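Local coordinates for sucrose 6(F)-phosphate phosphorylase (Thermoanaerobacterium thermosaccharolyticum DSM 571, PDB 6S9V), which is a carbohydrate-active enzyme of the alpha-amylase family, built around an eight-stranded parallel TIM barrel, at residues F66-Y71 with D96-H101. Sequence-based numbering, arbitrary orientation.
Sequences FAPITY and DLMVNH
Y71 and M98 join two loops at the C-terminal end of a TIM barrel, where the loop between strand 51-54 and helix 81-88 packs on the end of strand 92-97 and the turn that follows. The phenol oxygen of Y71 accepts the backbone N-H of M98, with OH 3.0 Å from N and an N-H...O angle of 153°. Water 1, in the plane of the tyrosine ring at its edge, lies 2.7 Å from Y71 OH and donates to M98 O, so the hydroxyl is tied to M98 N directly and to M98 O through the water, at the residue that centres an inverse gamma turn. L97 CD1 touches the same ring at CZ, 3.9 Å away, and the leucine side chain also packs against helix 187-202, at L193, V196 and F197.

The M98 side chain, bent at both chi2 and chi3, folds back among F66, P68 and Y71. Its SD makes an oblique Met-aromatic contact with F66, 3.6 Å from CD1, and its CE rests 3.8 Å from P68 CG. In the alpha-amylase fold the C-terminal ends of the barrel strands carry the active-site pocket, and here the H101 side chain lies about 3 Å from a bound BTB molecule, probably from the crystallisation liquor. H101 NE2 makes a weak, bent hydrogen bond to F66 O (3.1 Å, 121°), an oxygen that also accepts Q179 NE2, and another weak one to O3 of BTB. The other ring nitrogen, ND1, accepts a hydrogen bond from N100 ND2 almost in the ring plane, a bond that helps to fix the ring's rotation. The carboxylate of D96 brings OD2 to the edge of the F66 ring, 3.7 Å from CE1, with the two planes 78° apart; OD2 is also salt-bridged to R209, and OD1 is hydrogen-bonded to H53.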
ATOM      1  N   PHE A  66       2.979   8.691   9.008  1.00 20.04           N
ATOM      2  CA  PHE A  66       4.216   8.030   8.600  1.00 20.25           C
ATOM      3  C   PHE A  66       5.465   8.698   9.171  1.00 21.21           C
ATOM      4  O   PHE A  66       6.572   8.442   8.680  1.00 21.86           O
ATOM      5  CB  PHE A  66       4.282   7.941   7.078  1.00 18.20           C
ATOM      6  CG  PHE A  66       3.358   6.905   6.505  1.00 17.55           C
ATOM      7  CD1 PHE A  66       3.774   5.594   6.355  1.00 18.09           C
ATOM      8  CD2 PHE A  66       2.066   7.235   6.153  1.00 18.87           C
ATOM      9  CE1 PHE A  66       2.921   4.637   5.833  1.00 19.69           C
ATOM     10  CE2 PHE A  66       1.206   6.292   5.636  1.00 20.29           C
ATOM     11  CZ  PHE A  66       1.624   4.987   5.484  1.00 20.02           C
ATOM     12  N   ALA A  67       5.317   9.515  10.217  1.00 19.84           N
ATOM     13  CA  ALA A  67       6.440  10.004  11.026  1.00 19.75           C
ATOM     14  C   ALA A  67       6.197   9.586  12.476  1.00 19.59           C
ATOM     15  O   ALA A  67       5.927  10.424  13.349  1.00 17.20           O
ATOM     16  CB  ALA A  67       6.612  11.517  10.912  1.00 19.64           C
ATOM     17  N   PRO A  68       6.262   8.289  12.761  1.00 20.15           N
ATOM     18  CA  PRO A  68       5.850   7.808  14.084  1.00 20.61           C
ATOM     19  C   PRO A  68       6.807   8.218  15.191  1.00 19.71           C
ATOM     20  O   PRO A  68       8.030   8.109  15.064  1.00 17.99           O
ATOM     21  CB  PRO A  68       5.826   6.280  13.911  1.00 20.35           C
ATOM     22  CG  PRO A  68       6.817   6.019  12.803  1.00 18.97           C
ATOM     23  CD  PRO A  68       6.648   7.186  11.859  1.00 19.65           C
ATOM     24  N   ILE A  69       6.226   8.659  16.304  1.00 19.19           N
ATOM     25  CA  ILE A  69       6.987   9.051  17.488  1.00 18.87           C
ATOM     26  C   ILE A  69       7.299   7.851  18.367  1.00 20.54           C
ATOM     27  O   ILE A  69       8.381   7.771  18.959  1.00 20.02           O
ATOM     28  CB  ILE A  69       6.191  10.126  18.260  1.00 17.85           C
ATOM     29  CG1 ILE A  69       6.072  11.400  17.414  1.00 17.87           C
ATOM     30  CG2 ILE A  69       6.838  10.439  19.610  1.00 19.40           C
ATOM     31  CD1 ILE A  69       5.130  12.436  18.000  1.00 20.17           C
ATOM     32  N   THR A  70       6.350   6.926  18.473  1.00 21.51           N
ATOM     33  CA  THR A  70       6.495   5.724  19.277  1.00 22.08           C
ATOM     34  C   THR A  70       5.473   4.721  18.773  1.00 20.80           C
ATOM     35  O   THR A  70       4.428   5.106  18.237  1.00 20.74           O
ATOM     36  CB  THR A  70       6.283   6.000  20.773  1.00 23.07           C
ATOM     37  OG1 THR A  70       6.372   4.772  21.511  1.00 22.88           O
ATOM     38  CG2 THR A  70       4.914   6.620  21.029  1.00 22.72           C
ATOM     39  N   TYR A  71       5.789   3.437  18.934  1.00 20.29           N
ATOM     40  CA  TYR A  71       4.842   2.365  18.664  1.00 21.48           C
ATOM     41  C   TYR A  71       4.241   1.773  19.935  1.00 21.82           C
ATOM     42  O   TYR A  71       3.411   0.861  19.851  1.00 21.27           O
ATOM     43  CB  TYR A  71       5.505   1.239  17.869  1.00 20.87           C
ATOM     44  CG  TYR A  71       6.016   1.619  16.499  1.00 20.66           C
ATOM     45  CD1 TYR A  71       7.298   2.128  16.331  1.00 20.77           C
ATOM     46  CD2 TYR A  71       5.231   1.435  15.371  1.00 22.84           C
ATOM     47  CE1 TYR A  71       7.781   2.442  15.080  1.00 20.36           C
ATOM     48  CE2 TYR A  71       5.704   1.762  14.108  1.00 24.94           C
ATOM     49  CZ  TYR A  71       6.974   2.271  13.971  1.00 21.83           C
ATOM     50  OH  TYR A  71       7.442   2.578  12.713  1.00 21.15           O
ATOM     51  N   ASP A  96       1.513  -0.964   9.701  1.00 17.58           N
ATOM     52  CA  ASP A  96       2.757  -0.506   9.100  1.00 17.25           C
ATOM     53  C   ASP A  96       3.899  -0.488  10.104  1.00 18.13           C
ATOM     54  O   ASP A  96       3.737  -0.031  11.242  1.00 19.79           O
ATOM     55  CB  ASP A  96       2.615   0.921   8.557  1.00 19.28           C
ATOM     56  CG  ASP A  96       1.690   1.013   7.382  1.00 23.06           C
ATOM     57  OD1 ASP A  96       0.459   1.096   7.577  1.00 23.73           O
ATOM     58  OD2 ASP A  96       2.214   1.026   6.258  1.00 25.51           O
ATOM     59  N   LEU A  97       5.072  -0.918   9.647  1.00 19.32           N
ATOM     60  CA  LEU A  97       6.336  -0.690  10.334  1.00 20.04           C
ATOM     61  C   LEU A  97       7.171   0.230   9.452  1.00 19.78           C
ATOM     62  O   LEU A  97       7.461  -0.105   8.298  1.00 19.15           O
ATOM     63  CB  LEU A  97       7.066  -2.008  10.599  1.00 21.33           C
ATOM     64  CG  LEU A  97       8.444  -1.895  11.248  1.00 23.98           C
ATOM     65  CD1 LEU A  97       8.326  -1.167  12.590  1.00 24.96           C
ATOM     66  CD2 LEU A  97       9.062  -3.272  11.423  1.00 24.78           C
ATOM     67  N   MET A  98       7.516   1.403   9.973  1.00 20.26           N
ATOM     68  CA  MET A  98       8.313   2.365   9.210  1.00 19.86           C
ATOM     69  C   MET A  98       9.783   1.996   9.387  1.00 20.27           C
ATOM     70  O   MET A  98      10.535   2.593  10.166  1.00 20.13           O
ATOM     71  CB  MET A  98       8.006   3.788   9.652  1.00 19.63           C
ATOM     72  CG  MET A  98       6.819   4.426   8.891  1.00 20.59           C
ATOM     73  SD  MET A  98       5.243   3.508   8.891  1.00 20.01           S
ATOM     74  CE  MET A  98       4.711   3.717  10.596  1.00 20.04           C
ATOM     75  N   VAL A  99      10.206   0.979   8.631  1.00 21.60           N
ATOM     76  CA  VAL A  99      11.567   0.490   8.781  1.00 23.35           C
ATOM     77  C   VAL A  99      12.594   1.535   8.363  1.00 24.21           C
ATOM     78  O   VAL A  99      13.765   1.423   8.742  1.00 25.93           O
ATOM     79  CB  VAL A  99      11.814  -0.811   7.982  1.00 22.87           C
ATOM     80  CG1 VAL A  99      11.054  -1.975   8.590  1.00 22.87           C
ATOM     81  CG2 VAL A  99      11.449  -0.625   6.516  1.00 22.08           C
ATOM     82  N   ASN A 100      12.196   2.546   7.585  1.00 21.16           N
ATOM     83  CA  ASN A 100      13.167   3.491   7.047  1.00 20.24           C
ATOM     84  C   ASN A 100      13.386   4.712   7.928  1.00 20.67           C
ATOM     85  O   ASN A 100      14.469   5.302   7.874  1.00 20.25           O
ATOM     86  CB  ASN A 100      12.744   3.962   5.644  1.00 20.93           C
ATOM     87  CG  ASN A 100      13.789   4.854   4.982  1.00 22.81           C
ATOM     88  OD1 ASN A 100      14.884   4.404   4.644  1.00 22.41           O
ATOM     89  ND2 ASN A 100      13.446   6.125   4.780  1.00 23.61           N
ATOM     90  N   HIS A 101      12.404   5.115   8.734  1.00 21.81           N
ATOM     91  CA  HIS A 101      12.518   6.399   9.420  1.00 21.23           C
ATOM     92  C   HIS A 101      11.608   6.459  10.638  1.00 20.17           C
ATOM     93  O   HIS A 101      10.644   5.695  10.765  1.00 19.71           O
ATOM     94  CB  HIS A 101      12.203   7.563   8.470  1.00 20.25           C
ATOM     95  CG  HIS A 101      10.931   7.385   7.699  1.00 19.88           C
ATOM     96  ND1 HIS A 101      10.912   7.017   6.369  1.00 20.52           N
ATOM     97  CD2 HIS A 101       9.635   7.525   8.070  1.00 20.15           C
ATOM     98  CE1 HIS A 101       9.658   6.935   5.957  1.00 21.51           C
ATOM     99  NE2 HIS A 101       8.864   7.240   6.970  1.00 20.05           N
TER
HETATM  100  O   HOH W   1       9.938   3.679  12.609  1.00 17.96           O